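Local coordinates for inulin fructotransferase (PDB 2INV), which probably cleaves inulin by intramolecular fructosyl transfer, releasing difructose anhydride III, and is built as a trimer of right-handed parallel beta-helices, at residues F125-A130 and S136-R141; I353-A356 and V362-L365; V377-D380 and H385-V388. All blocks are in the same frame, centred on the assembly; numbering follows the deposited sequence.

Interactions 1, 2 and 3 follow one another along the chain of a right-handed parallel beta-helix. Each joins two chain segments, largely strand, that face each other across the inside of a coil. Interaction 1 lies on the opposite side of the chain's centre from the other two, its centre about 39 Å from that of interaction 2 and about 43 Å from that of interaction 3. Interactions 2 and 3 are successive layers, with centres about 6 Å apart. Strand 351-357 pairs with 375-379, and strand 362-370 with 387-389, both in parallel. V363 N to K387 O and I353 O to V378 N, each 2.7 Å, are probable hydrogen bonds between the layers. Interaction 1 thus samples the apolar core far from these two adjoining coils.

Interaction 1 of 3, residues F125-A130 and S136-R141; sequences FLVKRA and SGIVFR. With 2PO (phosphonate), chain G.
F125 faces F140 and V127 faces I138 across two backbones that run in opposite senses, with CA atoms 10.0 Å apart for F125 and F140. That spacing is too wide for strand pairing, and no hydrogen bond crosses. Side chains fill the gap. The two phenyl rings form an offset edge-to-face pair. The edge of F140 points toward the face of F125, with centroids 5.6 Å apart and planes at 68°. F140 CE1 makes the closest approach, 3.9 Å from F125 CG. V127 divides its two methyls between two partners. Its CG1, anti to the backbone N (chi1 -173°), meets I138 CD1 end on at 3.5 Å. Its CG2 lies in the plane of the F140 ring, at the ring edge, 3.8 Å from F140 CZ. F140 thus meets F125 through CE1 and V127 through CZ and CE2, touching both residues of segment 125-130 that face it. All four residues are buried.

R141 is different. It takes no part in the core and carries its guanidinium to the phosphonate. O1P sits over one face of that group, offset toward its rim, 3.7 Å from R141 CZ. R141 also packs on R141 of the second and third subunits, so three arginines gather where the trimer meets. The anion probably offsets some of their charge.

Stacked strands lie next to both sides of this core, as expected of a right-handed parallel beta-helix. Strand 123-127 pairs with 73-75 and 162-166, while strand 135-146 pairs with 80-84 and 174-181. I82 of strand 80-84 touches both phenylalanines, and I175 and M178 of strand 174-181 pack on F140.

Interaction 2 of 3, residues I353-A356 and V362-L365; sequences ILIA and VVAL
I353 and I355 both touch V363, each with its CD1 methyl. I353 CD1 lies 4.0 Å from V363 CG1. I355 CD1 lies 4.1 Å from V363 CG2. The approaches differ. I353 and V363 lie alongside each other and point opposite ways, whereas I355 and V363 meet methyl to methyl at their ends. I355 is folded at its end (chi2 -61°), which brings its CD1 round to the valine. V363 sets CG1 anti to its backbone N (chi1 177°), which turns one methyl to each isoleucine.

The two segments run in opposite senses, and no hydrogen bond joins them. The CA atoms of I353 and V363 are 8.6 Å apart. This is the inside of one coil of the parallel beta-helix: two faces of the coil meet there, and the alternate residues I353 and I355 both point inward.

Further out, I329 and F334 pack on I353, and I322 and L379 pack on I355. V377 lies against V363 from the next coil. Backbone hydrogen bonds fix the height of strand 351-357. L354 bonds to V320 and I322 in one neighbouring strand. In the other, I353 bonds to H376 and I355 to V378. On the outer side, V362 packs on H367 of the second subunit, and A364 on L365 of that subunit.

Interaction 3 of 3, residues V377-D380 and H385-V388; sequences VVLD and HSKV
V377, L379 and V388 make the apolar part of this contact. V377 and V388 point straight at each other, with V377 CG1 4.1 Å from V388 CG2. Their other methyls, V377 CG2 and V388 CG1, are 4.2 Å apart. L379 passes beside V388, heading the other way, and brings its CD2 to 3.9 Å from V388 CG2. That one methyl of V388 therefore touches both residues of the facing strand. With V388 CG1 anti to the backbone N (chi1 -174°), CG2 takes the position that meets V377 CG1 and L379 CD2.

A second kind of contact joins carbon to a serine. L379 CD1 lies 3.7 Å from S386 CB and 3.8 Å from S386 OG. This is van der Waals packing against the side of the serine and not a hydrogen bond.

The backbones run in opposite senses and stay well apart. L379 and S386 have CA atoms 7.8 Å apart, and no hydrogen bond crosses between the segments. The strands instead bond along the stack of the beta-helix, as when V377 and L379 bond to T398 of the coil after.

Polar bonds lie outside the core. D380 OD2 accepts from S382 N in the turn that leads to segment 385-388. K387 starts away from segment 377-380, and its NZ bonds P410 O of the second subunit.

With no hydrogen bond or charge pair across the contact, apolar packing does the joining, and the chemistry sets no strict direction. The two faces of the coil are matched by the shape and size of their side chains, and burial of these four residues from water probably contributes to the stability.

Interaction 1 of 3, residues F125-A130 and S136-R141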
ATOM      1  N   PHE A 125     -19.084  -0.846 -18.299  1.00 13.36           N
ATOM      2  CA  PHE A 125     -19.818  -0.653 -17.066  1.00 13.55           C
ATOM      3  C   PHE A 125     -20.033   0.829 -16.818  1.00 12.84           C
ATOM      4  O   PHE A 125     -19.083   1.616 -16.786  1.00 13.59           O
ATOM      5  CB  PHE A 125     -19.069  -1.282 -15.886  1.00 12.31           C
ATOM      6  CG  PHE A 125     -18.989  -2.778 -15.960  1.00 13.86           C
ATOM      7  CD1 PHE A 125     -17.923  -3.409 -16.589  1.00 13.87           C
ATOM      8  CD2 PHE A 125     -20.018  -3.562 -15.444  1.00 12.87           C
ATOM      9  CE1 PHE A 125     -17.887  -4.798 -16.705  1.00 14.30           C
ATOM     10  CE2 PHE A 125     -19.991  -4.940 -15.556  1.00 15.43           C
ATOM     11  CZ  PHE A 125     -18.917  -5.562 -16.191  1.00 13.93           C
ATOM     12  N   LEU A 126     -21.296   1.204 -16.656  1.00 12.69           N
ATOM     13  CA  LEU A 126     -21.647   2.585 -16.389  1.00 12.97           C
ATOM     14  C   LEU A 126     -22.446   2.607 -15.106  1.00 13.41           C
ATOM     15  O   LEU A 126     -23.588   2.137 -15.047  1.00 12.59           O
ATOM     16  CB  LEU A 126     -22.463   3.173 -17.534  1.00 13.18           C
ATOM     17  CG  LEU A 126     -22.878   4.639 -17.373  1.00 12.75           C
ATOM     18  CD1 LEU A 126     -21.655   5.521 -17.137  1.00 14.24           C
ATOM     19  CD2 LEU A 126     -23.621   5.079 -18.619  1.00 13.54           C
ATOM     20  N   VAL A 127     -21.806   3.141 -14.075  1.00 13.10           N
ATOM     21  CA  VAL A 127     -22.387   3.235 -12.753  1.00 12.57           C
ATOM     22  C   VAL A 127     -23.052   4.591 -12.592  1.00 13.77           C
ATOM     23  O   VAL A 127     -22.393   5.630 -12.660  1.00 12.70           O
ATOM     24  CB  VAL A 127     -21.287   3.077 -11.700  1.00 13.74           C
ATOM     25  CG1 VAL A 127     -21.886   2.991 -10.317  1.00 13.63           C
ATOM     26  CG2 VAL A 127     -20.454   1.847 -12.021  1.00 13.04           C
ATOM     27  N   LYS A 128     -24.361   4.586 -12.385  1.00 14.27           N
ATOM     28  CA  LYS A 128     -25.065   5.841 -12.219  1.00 15.63           C
ATOM     29  C   LYS A 128     -26.462   5.633 -11.696  1.00 15.88           C
ATOM     30  O   LYS A 128     -27.102   4.616 -11.941  1.00 15.88           O
ATOM     31  CB  LYS A 128     -25.132   6.600 -13.545  1.00 15.73           C
ATOM     32  CG  LYS A 128     -25.881   5.848 -14.641  1.00 16.19           C
ATOM     33  CD  LYS A 128     -25.937   6.688 -15.917  1.00 18.49           C
ATOM     34  CE  LYS A 128     -26.752   5.971 -16.983  1.00 19.42           C
ATOM     35  NZ  LYS A 128     -26.968   6.821 -18.184  1.00 20.57           N
ATOM     36  N   ARG A 129     -26.930   6.609 -10.943  1.00 16.05           N
ATOM     37  CA  ARG A 129     -28.272   6.532 -10.417  1.00 17.65           C
ATOM     38  C   ARG A 129     -28.817   7.904 -10.148  1.00 17.95           C
ATOM     39  O   ARG A 129     -28.074   8.847  -9.831  1.00 18.31           O
ATOM     40  CB  ARG A 129     -28.331   5.714  -9.136  1.00 17.74           C
ATOM     41  CG  ARG A 129     -29.761   5.425  -8.707  1.00 17.66           C
ATOM     42  CD  ARG A 129     -29.828   4.530  -7.493  1.00 17.45           C
ATOM     43  NE  ARG A 129     -29.280   5.175  -6.306  1.00 16.91           N
ATOM     44  CZ  ARG A 129     -29.162   4.578  -5.125  1.00 17.17           C
ATOM     45  NH1 ARG A 129     -29.553   3.319  -4.975  1.00 16.39           N
ATOM     46  NH2 ARG A 129     -28.655   5.237  -4.091  1.00 17.40           N
ATOM     47  N   ALA A 130     -30.125   8.012 -10.313  1.00 19.38           N
ATOM     48  CA  ALA A 130     -30.799   9.262 -10.084  1.00 20.53           C
ATOM     49  C   ALA A 130     -31.377   9.177  -8.696  1.00 21.42           C
ATOM     50  O   ALA A 130     -31.339   8.133  -8.041  1.00 22.01           O
ATOM     51  CB  ALA A 130     -31.905   9.449 -11.089  1.00 19.53           C
ATOM     52  N   SER A 136     -23.182   3.954  -3.015  1.00 15.22           N
ATOM     53  CA  SER A 136     -22.126   3.676  -2.077  1.00 16.15           C
ATOM     54  C   SER A 136     -21.711   2.220  -2.035  1.00 15.10           C
ATOM     55  O   SER A 136     -22.473   1.326  -2.377  1.00 13.39           O
ATOM     56  CB  SER A 136     -22.564   4.139  -0.685  1.00 18.01           C
ATOM     57  OG  SER A 136     -21.478   4.126   0.225  1.00 24.37           O
ATOM     58  N   GLY A 137     -20.478   2.014  -1.594  1.00 14.92           N
ATOM     59  CA  GLY A 137     -19.909   0.685  -1.450  1.00 14.46           C
ATOM     60  C   GLY A 137     -19.760  -0.223  -2.656  1.00 14.33           C
ATOM     61  O   GLY A 137     -19.628  -1.436  -2.495  1.00 15.43           O
ATOM     62  N   ILE A 138     -19.774   0.325  -3.867  1.00 13.55           N
ATOM     63  CA  ILE A 138     -19.623  -0.535  -5.041  1.00 12.90           C
ATOM     64  C   ILE A 138     -18.170  -0.958  -5.208  1.00 12.22           C
ATOM     65  O   ILE A 138     -17.251  -0.139  -5.116  1.00 11.68           O
ATOM     66  CB  ILE A 138     -20.136   0.145  -6.318  1.00 13.61           C
ATOM     67  CG1 ILE A 138     -21.642   0.409  -6.166  1.00 14.76           C
ATOM     68  CG2 ILE A 138     -19.881  -0.752  -7.521  1.00 14.34           C
ATOM     69  CD1 ILE A 138     -22.273   1.107  -7.334  1.00 12.09           C
ATOM     70  N   VAL A 139     -17.984  -2.252  -5.451  1.00 10.85           N
ATOM     71  CA  VAL A 139     -16.668  -2.848  -5.592  1.00 11.82           C
ATOM     72  C   VAL A 139     -16.479  -3.595  -6.920  1.00 10.80           C
ATOM     73  O   VAL A 139     -17.298  -4.446  -7.280  1.00 10.38           O
ATOM     74  CB  VAL A 139     -16.413  -3.827  -4.417  1.00 12.04           C
ATOM     75  CG1 VAL A 139     -15.016  -4.406  -4.517  1.00 13.07           C
ATOM     76  CG2 VAL A 139     -16.616  -3.105  -3.100  1.00 12.82           C
ATOM     77  N   PHE A 140     -15.399  -3.273  -7.634  1.00  9.70           N
ATOM     78  CA  PHE A 140     -15.059  -3.916  -8.905  1.00 10.70           C
ATOM     79  C   PHE A 140     -13.712  -4.569  -8.661  1.00 10.79           C
ATOM     80  O   PHE A 140     -12.727  -3.860  -8.446  1.00  9.62           O
ATOM     81  CB  PHE A 140     -14.881  -2.883 -10.012  1.00 10.21           C
ATOM     82  CG  PHE A 140     -16.163  -2.400 -10.620  1.00 11.24           C
ATOM     83  CD1 PHE A 140     -16.813  -3.129 -11.612  1.00 11.29           C
ATOM     84  CD2 PHE A 140     -16.706  -1.189 -10.217  1.00 10.38           C
ATOM     85  CE1 PHE A 140     -17.978  -2.648 -12.191  1.00 12.16           C
ATOM     86  CE2 PHE A 140     -17.871  -0.702 -10.790  1.00 11.12           C
ATOM     87  CZ  PHE A 140     -18.508  -1.438 -11.784  1.00 11.72           C
ATOM     88  N   ARG A 141     -13.633  -5.895  -8.704  1.00 10.61           N
ATOM     89  CA  ARG A 141     -12.340  -6.488  -8.441  1.00 11.63           C
ATOM     90  C   ARG A 141     -11.978  -7.804  -9.098  1.00 11.09           C
ATOM     91  O   ARG A 141     -12.820  -8.624  -9.459  1.00 11.79           O
ATOM     92  CB  ARG A 141     -12.153  -6.640  -6.937  1.00 11.74           C
ATOM     93  CG  ARG A 141     -13.012  -7.720  -6.338  1.00 13.92           C
ATOM     94  CD  ARG A 141     -12.922  -7.723  -4.833  1.00 15.33           C
ATOM     95  NE  ARG A 141     -11.571  -8.021  -4.375  1.00 16.64           N
ATOM     96  CZ  ARG A 141     -11.213  -8.035  -3.095  1.00 16.35           C
ATOM     97  NH1 ARG A 141     -12.110  -7.767  -2.152  1.00 17.19           N
ATOM     98  NH2 ARG A 141      -9.963  -8.320  -2.756  1.00 16.04           N
TER
HETATM   99  P   2PO G1002     -10.278 -12.080  -2.269  1.00 47.24           P
HETATM  100  O1P 2PO G1002     -11.734 -11.535  -2.004  1.00 45.49           O
HETATM  101  O2P 2PO G1002     -10.209 -12.502  -3.799  1.00 45.72           O
HETATM  102  O3P 2PO G1002      -9.752 -13.084  -1.299  1.00 46.04           O

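Interaction 2 of 3, residues I353-A356 and V362-L365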
ATOM      1  N   ILE A 353      12.361  21.344 -13.019  1.00 11.61           N
ATOM      2  CA  ILE A 353      11.196  21.875 -12.322  1.00 12.80           C
ATOM      3  C   ILE A 353      10.855  23.299 -12.754  1.00 12.84           C
ATOM      4  O   ILE A 353      11.677  24.212 -12.665  1.00 13.88           O
ATOM      5  CB  ILE A 353      11.394  21.849 -10.792  1.00 12.45           C
ATOM      6  CG1 ILE A 353      11.511  20.402 -10.325  1.00 12.32           C
ATOM      7  CG2 ILE A 353      10.226  22.537 -10.094  1.00 13.21           C
ATOM      8  CD1 ILE A 353      11.921  20.245  -8.878  1.00 12.99           C
ATOM      9  N   LEU A 354       9.634  23.474 -13.245  1.00 13.38           N
ATOM     10  CA  LEU A 354       9.167  24.782 -13.680  1.00 12.03           C
ATOM     11  C   LEU A 354       7.991  25.242 -12.842  1.00 12.75           C
ATOM     12  O   LEU A 354       6.964  24.562 -12.730  1.00 10.04           O
ATOM     13  CB  LEU A 354       8.751  24.775 -15.155  1.00 12.95           C
ATOM     14  CG  LEU A 354       8.074  26.069 -15.612  1.00 11.91           C
ATOM     15  CD1 LEU A 354       9.061  27.225 -15.520  1.00 12.52           C
ATOM     16  CD2 LEU A 354       7.568  25.907 -17.035  1.00 11.73           C
ATOM     17  N   ILE A 355       8.162  26.419 -12.264  1.00 12.89           N
ATOM     18  CA  ILE A 355       7.147  27.040 -11.442  1.00 14.36           C
ATOM     19  C   ILE A 355       6.577  28.121 -12.366  1.00 15.06           C
ATOM     20  O   ILE A 355       7.052  29.252 -12.410  1.00 15.97           O
ATOM     21  CB  ILE A 355       7.808  27.602 -10.156  1.00 14.94           C
ATOM     22  CG1 ILE A 355       8.607  26.480  -9.474  1.00 13.89           C
ATOM     23  CG2 ILE A 355       6.769  28.146  -9.199  1.00 13.99           C
ATOM     24  CD1 ILE A 355       7.763  25.278  -9.052  1.00 15.64           C
ATOM     25  N   ALA A 356       5.569  27.712 -13.134  1.00 15.19           N
ATOM     26  CA  ALA A 356       4.887  28.535 -14.134  1.00 15.45           C
ATOM     27  C   ALA A 356       4.274  29.826 -13.634  1.00 15.56           C
ATOM     28  O   ALA A 356       4.279  30.844 -14.332  1.00 13.64           O
ATOM     29  CB  ALA A 356       3.809  27.699 -14.823  1.00 16.52           C
ATOM     30  N   VAL A 362       7.556  26.209  -2.738  1.00 11.55           N
ATOM     31  CA  VAL A 362       8.820  25.848  -2.117  1.00 11.71           C
ATOM     32  C   VAL A 362       9.421  24.614  -2.775  1.00 11.61           C
ATOM     33  O   VAL A 362       8.764  23.575  -2.889  1.00 11.54           O
ATOM     34  CB  VAL A 362       8.609  25.585  -0.619  1.00 12.76           C
ATOM     35  CG1 VAL A 362       9.909  25.157   0.036  1.00 13.66           C
ATOM     36  CG2 VAL A 362       8.067  26.844   0.050  1.00 11.93           C
ATOM     37  N   VAL A 363      10.667  24.742  -3.216  1.00 11.03           N
ATOM     38  CA  VAL A 363      11.367  23.651  -3.868  1.00 11.67           C
ATOM     39  C   VAL A 363      12.666  23.369  -3.120  1.00 11.66           C
ATOM     40  O   VAL A 363      13.629  24.131  -3.220  1.00 11.84           O
ATOM     41  CB  VAL A 363      11.651  24.015  -5.336  1.00 11.49           C
ATOM     42  CG1 VAL A 363      12.445  22.917  -6.007  1.00 13.26           C
ATOM     43  CG2 VAL A 363      10.334  24.251  -6.071  1.00 12.63           C
ATOM     44  N   ALA A 364      12.679  22.271  -2.368  1.00 12.59           N
ATOM     45  CA  ALA A 364      13.847  21.897  -1.585  1.00 11.87           C
ATOM     46  C   ALA A 364      14.281  20.439  -1.716  1.00 12.52           C
ATOM     47  O   ALA A 364      13.463  19.546  -1.932  1.00 12.47           O
ATOM     48  CB  ALA A 364      13.602  22.230  -0.119  1.00 12.64           C
ATOM     49  N   LEU A 365      15.586  20.227  -1.562  1.00 12.75           N
ATOM     50  CA  LEU A 365      16.213  18.910  -1.642  1.00 13.68           C
ATOM     51  C   LEU A 365      15.716  18.039  -2.792  1.00 14.24           C
ATOM     52  O   LEU A 365      15.013  17.045  -2.585  1.00 14.31           O
ATOM     53  CB  LEU A 365      16.047  18.160  -0.319  1.00 13.91           C
ATOM     54  CG  LEU A 365      16.910  16.902  -0.192  1.00 15.32           C
ATOM     55  CD1 LEU A 365      18.372  17.264  -0.413  1.00 16.97           C
ATOM     56  CD2 LEU A 365      16.716  16.280   1.178  1.00 15.98           C
TER

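Interaction 3 of 3, residues V377-D380 and H385-V388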
ATOM      1  N   VAL A 377      15.727  24.094 -11.705  1.00 14.06           N
ATOM      2  CA  VAL A 377      14.525  24.802 -11.333  1.00 13.75           C
ATOM      3  C   VAL A 377      14.439  26.121 -12.066  1.00 13.66           C
ATOM      4  O   VAL A 377      15.419  26.855 -12.180  1.00 14.83           O
ATOM      5  CB  VAL A 377      14.488  25.071  -9.812  1.00 14.13           C
ATOM      6  CG1 VAL A 377      13.160  25.701  -9.433  1.00 13.95           C
ATOM      7  CG2 VAL A 377      14.710  23.780  -9.049  1.00 13.29           C
ATOM      8  N   VAL A 378      13.254  26.410 -12.580  1.00 12.85           N
ATOM      9  CA  VAL A 378      13.027  27.655 -13.282  1.00 12.19           C
ATOM     10  C   VAL A 378      11.779  28.278 -12.697  1.00 12.24           C
ATOM     11  O   VAL A 378      10.727  27.650 -12.615  1.00 11.82           O
ATOM     12  CB  VAL A 378      12.803  27.450 -14.789  1.00 12.52           C
ATOM     13  CG1 VAL A 378      12.385  28.766 -15.440  1.00 10.75           C
ATOM     14  CG2 VAL A 378      14.074  26.942 -15.445  1.00 12.05           C
ATOM     15  N   LEU A 379      11.916  29.518 -12.263  1.00 12.74           N
ATOM     16  CA  LEU A 379      10.797  30.249 -11.705  1.00 14.56           C
ATOM     17  C   LEU A 379      10.462  31.302 -12.736  1.00 15.26           C
ATOM     18  O   LEU A 379      11.279  32.163 -13.068  1.00 15.44           O
ATOM     19  CB  LEU A 379      11.174  30.904 -10.380  1.00 15.08           C
ATOM     20  CG  LEU A 379      11.790  30.070  -9.207  1.00 16.60           C
ATOM     21  CD1 LEU A 379      10.953  29.239  -8.555  1.00 17.72           C
ATOM     22  CD2 LEU A 379      12.981  29.468  -9.448  1.00 17.26           C
ATOM     23  N   ASP A 380       9.250  31.204 -13.252  1.00 16.58           N
ATOM     24  CA  ASP A 380       8.764  32.108 -14.274  1.00 17.96           C
ATOM     25  C   ASP A 380       8.485  33.499 -13.694  1.00 18.24           C
ATOM     26  O   ASP A 380       8.165  33.636 -12.509  1.00 18.23           O
ATOM     27  CB  ASP A 380       7.526  31.480 -14.895  1.00 19.13           C
ATOM     28  CG  ASP A 380       6.992  32.266 -16.057  1.00 21.10           C
ATOM     29  OD1 ASP A 380       7.287  31.924 -17.223  1.00 24.21           O
ATOM     30  OD2 ASP A 380       6.248  33.233 -15.797  1.00 20.93           O
ATOM     31  N   HIS A 385       7.479  35.243  -4.360  1.00 17.91           N
ATOM     32  CA  HIS A 385       7.872  34.692  -3.076  1.00 18.21           C
ATOM     33  C   HIS A 385       8.192  33.186  -3.023  1.00 17.53           C
ATOM     34  O   HIS A 385       7.953  32.528  -2.013  1.00 16.84           O
ATOM     35  CB  HIS A 385       6.785  35.079  -2.070  1.00 20.56           C
ATOM     36  CG  HIS A 385       6.294  36.484  -2.246  1.00 22.92           C
ATOM     37  ND1 HIS A 385       7.140  37.540  -2.510  1.00 24.68           N
ATOM     38  CD2 HIS A 385       5.040  37.004  -2.242  1.00 24.50           C
ATOM     39  CE1 HIS A 385       6.432  38.645  -2.663  1.00 24.69           C
ATOM     40  NE2 HIS A 385       5.157  38.347  -2.504  1.00 26.14           N
ATOM     41  N   SER A 386       8.761  32.658  -4.108  1.00 16.50           N
ATOM     42  CA  SER A 386       9.139  31.240  -4.195  1.00 16.27           C
ATOM     43  C   SER A 386      10.402  30.994  -3.374  1.00 16.25           C
ATOM     44  O   SER A 386      11.127  31.938  -3.052  1.00 15.17           O
ATOM     45  CB  SER A 386       9.416  30.830  -5.648  1.00 16.46           C
ATOM     46  OG  SER A 386       8.355  31.194  -6.511  1.00 17.78           O
ATOM     47  N   LYS A 387      10.657  29.731  -3.035  1.00 15.23           N
ATOM     48  CA  LYS A 387      11.840  29.360  -2.253  1.00 15.92           C
ATOM     49  C   LYS A 387      12.525  28.153  -2.886  1.00 15.47           C
ATOM     50  O   LYS A 387      11.878  27.129  -3.138  1.00 16.74           O
ATOM     51  CB  LYS A 387      11.462  28.972  -0.819  1.00 16.71           C
ATOM     52  CG  LYS A 387      10.654  29.999  -0.057  1.00 18.64           C
ATOM     53  CD  LYS A 387      11.536  31.014   0.631  1.00 19.07           C
ATOM     54  CE  LYS A 387      10.712  31.838   1.609  1.00 18.49           C
ATOM     55  NZ  LYS A 387      11.481  32.991   2.138  1.00 17.13           N
ATOM     56  N   VAL A 388      13.827  28.254  -3.130  1.00 14.70           N
ATOM     57  CA  VAL A 388      14.549  27.130  -3.709  1.00 13.38           C
ATOM     58  C   VAL A 388      15.765  26.810  -2.851  1.00 13.25           C
ATOM     59  O   VAL A 388      16.702  27.615  -2.744  1.00 13.55           O
ATOM     60  CB  VAL A 388      14.984  27.424  -5.157  1.00 12.98           C
ATOM     61  CG1 VAL A 388      15.599  26.184  -5.782  1.00 12.36           C
ATOM     62  CG2 VAL A 388      13.780  27.878  -5.970  1.00 11.80           C
TER